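PDB 4LRU: glyoxalase 3 from Candida albicans, which converts methylglyoxal to D-lactate in a single glutathione-independent step, detoxifying the methylglyoxal that the cell produces itself. Local coordinates for residues P156-T167 with E195-W206. Numbering follows the deposited sequence.
Sequences PLIKGKKITGFT and EGATYIEPEGPW
Glu195, the last residue of helix 188-195, packs its CB against CG1 of Ile158, 3.7 Å away. Its bent side chain brings OE1 up to the ring of Pro156, while OE2 accepts a hydrogen bond from the backbone N of Asn147. Gly196 leaves the helix with positive phi, and its O takes the N-H of Gly160 at 2.9 Å, from 45° out of the carbonyl plane. Ala197 sets its CB 3.6 Å from CD1 of Ile158. Strands 162-163 and 198-199 form a two-stranded parallel sheet, separate from the seven-stranded mixed sheet of this DJ-1 superfamily protein. Thr164 and Ile200 touch Val211 of that sheet's edge strand 210-213. Thr198 N donates to Lys161 O at 2.8 Å, Thr198 O accepts from Ile163 N, and Ile200 N donates to Ile163 O. Tyr199 has CG anti to its backbone N (chi1 177°), which carries the ring over to Thr164 and Gly165. There OH donates to Gly165 O at 2.7 Å; this oxygen lies at the ring edge, in plane. Ile200 O receives OG1 of Thr164 at 2.7 Å, almost straight along the carbonyl axis. CG1 of Ile200 also meets CB of Lys162. Pro202 CG presses on CG2 of Thr167 at 3.5 Å, a tight fit. Pro205 O and Thr167 N share a water, and Thr167 OG1 caps the next helix through Gly170 N. Trp206 brings CZ3 to CZ of Phe166, 3.8 Å apart, with the ring planes at 61°. Phe166 also touches His140 and Glu171, inferred active-site residues. Main-chain bonds thus set the strand register, whereas two side-chain hydroxyls and a water extend the polar pairing past the strands to Thr167.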
loop_
_atom_site.group_PDB
_atom_site.type_symbol
_atom_site.label_atom_id
_atom_site.label_comp_id
_atom_site.label_asym_id
_atom_site.label_seq_id
_atom_site.Cartn_x
_atom_site.Cartn_y
_atom_site.Cartn_z
ATOM N N PRO A 156 -16.809 9.968 0.019
ATOM C CA PRO A 156 -15.533 9.289 0.157
ATOM C C PRO A 156 -15.670 7.788 -0.062
ATOM O O PRO A 156 -16.625 7.163 0.424
ATOM C CB PRO A 156 -15.126 9.607 1.593
ATOM C CG PRO A 156 -15.723 10.959 1.828
ATOM C CD PRO A 156 -17.036 10.950 1.095
ATOM N N LEU A 157 -14.750 7.229 -0.829
ATOM C CA LEU A 157 -14.794 5.814 -1.151
ATOM C C LEU A 157 -14.910 4.912 0.091
ATOM O O LEU A 157 -15.594 3.890 0.059
ATOM C CB LEU A 157 -13.566 5.445 -1.970
ATOM C CG LEU A 157 -13.638 4.049 -2.603
ATOM C CD1 LEU A 157 -12.930 4.055 -3.949
ATOM C CD2 LEU A 157 -13.023 3.013 -1.694
ATOM N N ILE A 158 -14.253 5.293 1.184
ATOM C CA ILE A 158 -14.335 4.515 2.415
ATOM C C ILE A 158 -15.332 5.031 3.434
ATOM O O ILE A 158 -15.361 4.542 4.556
ATOM C CB ILE A 158 -12.964 4.309 3.083
ATOM C CG1 ILE A 158 -12.352 5.638 3.544
ATOM C CG2 ILE A 158 -12.053 3.555 2.140
ATOM C CD1 ILE A 158 -11.131 5.482 4.440
ATOM N N LYS A 159 -16.188 5.966 3.051
ATOM C CA LYS A 159 -17.245 6.405 3.968
ATOM C C LYS A 159 -18.076 5.198 4.381
ATOM O O LYS A 159 -18.548 4.458 3.535
ATOM C CB LYS A 159 -18.165 7.457 3.336
ATOM C CG LYS A 159 -19.235 7.965 4.292
ATOM C CD LYS A 159 -19.958 9.193 3.765
ATOM C CE LYS A 159 -21.000 9.749 4.731
ATOM N NZ LYS A 159 -20.408 10.227 6.013
ATOM N N GLY A 160 -18.257 5.007 5.681
ATOM C CA GLY A 160 -19.119 3.934 6.177
ATOM C C GLY A 160 -18.497 2.543 6.090
ATOM O O GLY A 160 -19.185 1.546 6.368
ATOM N N LYS A 161 -17.213 2.484 5.734
ATOM C CA LYS A 161 -16.466 1.232 5.595
ATOM C C LYS A 161 -15.518 1.065 6.775
ATOM O O LYS A 161 -15.144 2.038 7.439
ATOM C CB LYS A 161 -15.642 1.220 4.305
ATOM C CG LYS A 161 -16.455 1.428 3.038
ATOM C CD LYS A 161 -17.438 0.303 2.775
ATOM C CE LYS A 161 -17.883 0.339 1.313
ATOM N NZ LYS A 161 -19.251 -0.204 1.119
ATOM N N LYS A 162 -15.128 -0.174 7.023
ATOM C CA LYS A 162 -14.139 -0.499 8.046
ATOM C C LYS A 162 -12.783 -0.692 7.395
ATOM O O LYS A 162 -12.665 -1.398 6.394
ATOM C CB LYS A 162 -14.548 -1.779 8.784
ATOM C CG LYS A 162 -15.821 -1.631 9.593
ATOM C CD LYS A 162 -16.150 -2.923 10.331
ATOM C CE LYS A 162 -17.635 -3.063 10.630
ATOM N NZ LYS A 162 -18.293 -1.768 10.945
ATOM N N ILE A 163 -11.770 -0.045 7.962
ATOM C CA ILE A 163 -10.401 -0.228 7.545
ATOM C C ILE A 163 -9.486 -0.360 8.748
ATOM O O ILE A 163 -9.852 -0.019 9.874
ATOM C CB ILE A 163 -9.887 0.935 6.684
ATOM C CG1 ILE A 163 -9.809 2.229 7.494
ATOM C CG2 ILE A 163 -10.712 1.074 5.419
ATOM C CD1 ILE A 163 -8.928 3.268 6.843
ATOM N N THR A 164 -8.307 -0.900 8.500
ATOM C CA THR A 164 -7.221 -0.799 9.455
ATOM C C THR A 164 -5.980 -0.262 8.754
ATOM O O THR A 164 -6.033 0.126 7.582
ATOM C CB THR A 164 -6.949 -2.151 10.139
ATOM O OG1 THR A 164 -6.119 -1.947 11.290
ATOM C CG2 THR A 164 -6.290 -3.125 9.192
ATOM N N GLY A 165 -4.884 -0.186 9.494
ATOM C CA GLY A 165 -3.636 0.389 8.995
ATOM C C GLY A 165 -2.736 0.663 10.183
ATOM O O GLY A 165 -3.081 0.347 11.326
ATOM N N PHE A 166 -1.607 1.302 9.925
ATOM C CA PHE A 166 -0.561 1.436 10.932
ATOM C C PHE A 166 -1.083 2.169 12.166
ATOM O O PHE A 166 -1.801 3.161 12.066
ATOM C CB PHE A 166 0.668 2.130 10.351
ATOM C CG PHE A 166 1.940 1.834 11.103
ATOM C CD1 PHE A 166 2.565 0.604 10.976
ATOM C CD2 PHE A 166 2.459 2.746 12.005
ATOM C CE1 PHE A 166 3.712 0.323 11.665
ATOM C CE2 PHE A 166 3.621 2.470 12.692
ATOM C CZ PHE A 166 4.244 1.255 12.532
ATOM N N THR A 167 -0.746 1.649 13.335
ATOM C CA THR A 167 -1.341 2.127 14.583
ATOM C C THR A 167 -0.713 3.435 15.062
ATOM O O THR A 167 0.463 3.698 14.823
ATOM C CB THR A 167 -1.230 1.094 15.731
ATOM O OG1 THR A 167 0.141 0.920 16.113
ATOM C CG2 THR A 167 -1.850 -0.251 15.330
ATOM N N GLU A 195 -12.569 10.736 6.607
ATOM C CA GLU A 195 -13.363 10.211 5.500
ATOM C C GLU A 195 -14.702 9.610 5.944
ATOM O O GLU A 195 -15.519 9.243 5.105
ATOM C CB GLU A 195 -12.569 9.154 4.740
ATOM C CG GLU A 195 -11.225 9.611 4.159
ATOM C CD GLU A 195 -11.321 10.864 3.309
ATOM O OE1 GLU A 195 -12.353 11.033 2.605
ATOM O OE2 GLU A 195 -10.354 11.680 3.329
ATOM N N GLY A 196 -14.937 9.521 7.246
ATOM C CA GLY A 196 -16.178 8.931 7.761
ATOM C C GLY A 196 -16.149 7.412 7.758
ATOM O O GLY A 196 -17.211 6.772 7.750
ATOM N N ALA A 197 -14.942 6.850 7.811
ATOM C CA ALA A 197 -14.752 5.406 7.912
ATOM C C ALA A 197 -14.638 5.028 9.382
ATOM O O ALA A 197 -14.520 5.895 10.250
ATOM C CB ALA A 197 -13.498 4.975 7.166
ATOM N N THR A 198 -14.615 3.724 9.638
ATOM C CA THR A 198 -14.371 3.199 10.975
ATOM C C THR A 198 -13.002 2.538 10.964
ATOM O O THR A 198 -12.764 1.601 10.198
ATOM C CB THR A 198 -15.463 2.183 11.380
ATOM O OG1 THR A 198 -16.726 2.853 11.478
ATOM C CG2 THR A 198 -15.132 1.557 12.709
ATOM N N TYR A 199 -12.097 3.028 11.811
ATOM C CA TYR A 199 -10.801 2.403 11.964
ATOM C C TYR A 199 -10.901 1.256 12.982
ATOM O O TYR A 199 -11.380 1.437 14.103
ATOM C CB TYR A 199 -9.769 3.430 12.421
ATOM C CG TYR A 199 -8.404 2.856 12.674
ATOM C CD1 TYR A 199 -7.513 2.643 11.637
ATOM C CD2 TYR A 199 -7.996 2.519 13.961
ATOM C CE1 TYR A 199 -6.251 2.110 11.857
ATOM C CE2 TYR A 199 -6.742 1.998 14.194
ATOM C CZ TYR A 199 -5.871 1.800 13.142
ATOM O OH TYR A 199 -4.628 1.270 13.386
ATOM N N ILE A 200 -10.429 0.086 12.568
ATOM C CA ILE A 200 -10.367 -1.082 13.443
ATOM C C ILE A 200 -8.926 -1.281 13.908
ATOM O O ILE A 200 -8.032 -1.531 13.094
ATOM C CB ILE A 200 -10.841 -2.354 12.713
ATOM C CG1 ILE A 200 -12.213 -2.150 12.065
ATOM C CG2 ILE A 200 -10.873 -3.523 13.687
ATOM C CD1 ILE A 200 -13.314 -1.844 13.040
ATOM N N GLU A 201 -8.699 -1.154 15.213
ATOM C CA GLU A 201 -7.343 -1.222 15.755
ATOM C C GLU A 201 -6.988 -2.674 16.100
ATOM O O GLU A 201 -7.750 -3.349 16.786
ATOM C CB GLU A 201 -7.232 -0.333 17.001
ATOM C CG GLU A 201 -5.916 -0.461 17.757
ATOM C CD GLU A 201 -5.056 0.787 17.682
ATOM O OE1 GLU A 201 -5.601 1.886 17.458
ATOM O OE2 GLU A 201 -3.826 0.664 17.857
ATOM N N PRO A 202 -5.831 -3.160 15.622
ATOM C CA PRO A 202 -5.374 -4.481 16.048
ATOM C C PRO A 202 -5.096 -4.491 17.559
ATOM O O PRO A 202 -4.932 -3.436 18.182
ATOM C CB PRO A 202 -4.076 -4.666 15.275
ATOM C CG PRO A 202 -3.564 -3.269 15.118
ATOM C CD PRO A 202 -4.795 -2.457 14.854
ATOM N N GLU A 203 -5.031 -5.671 18.149
ATOM C CA GLU A 203 -4.760 -5.754 19.584
ATOM C C GLU A 203 -3.402 -5.139 19.902
ATOM O O GLU A 203 -3.254 -4.408 20.888
ATOM C CB GLU A 203 -4.782 -7.203 20.032
ATOM C CG GLU A 203 -6.139 -7.838 19.860
ATOM C CD GLU A 203 -6.392 -8.877 20.917
ATOM O OE1 GLU A 203 -7.367 -8.722 21.680
ATOM O OE2 GLU A 203 -5.590 -9.826 20.996
ATOM N N GLY A 204 -2.427 -5.415 19.038
ATOM C CA GLY A 204 -1.088 -4.869 19.194
ATOM C C GLY A 204 -0.541 -4.364 17.880
ATOM O O GLY A 204 -0.994 -4.774 16.804
ATOM N N PRO A 205 0.451 -3.464 17.944
ATOM C CA PRO A 205 0.871 -2.734 16.755
ATOM C C PRO A 205 1.578 -3.586 15.702
ATOM O O PRO A 205 1.681 -3.158 14.556
ATOM C CB PRO A 205 1.848 -1.687 17.312
ATOM C CG PRO A 205 2.310 -2.264 18.607
ATOM C CD PRO A 205 1.086 -2.935 19.160
ATOM N N TRP A 206 2.080 -4.755 16.109
ATOM C CA TRP A 206 2.872 -5.615 15.236
ATOM C C TRP A 206 2.129 -6.885 14.829
ATOM O O TRP A 206 2.724 -7.811 14.254
ATOM C CB TRP A 206 4.209 -5.958 15.889
ATOM C CG TRP A 206 4.883 -4.760 16.478
ATOM C CD1 TRP A 206 5.224 -4.586 17.772
ATOM C CD2 TRP A 206 5.250 -3.544 15.796
ATOM N NE1 TRP A 206 5.783 -3.348 17.957
ATOM C CE2 TRP A 206 5.835 -2.696 16.757
ATOM C CE3 TRP A 206 5.159 -3.102 14.471
ATOM C CZ2 TRP A 206 6.305 -1.417 16.448
ATOM C CZ3 TRP A 206 5.644 -1.831 14.160
ATOM C CH2 TRP A 206 6.203 -1.005 15.152
HETATM O O HOH W 1 -17.636 11.339 5.299
HETATM O O HOH W 2 1.352 -0.596 13.940
#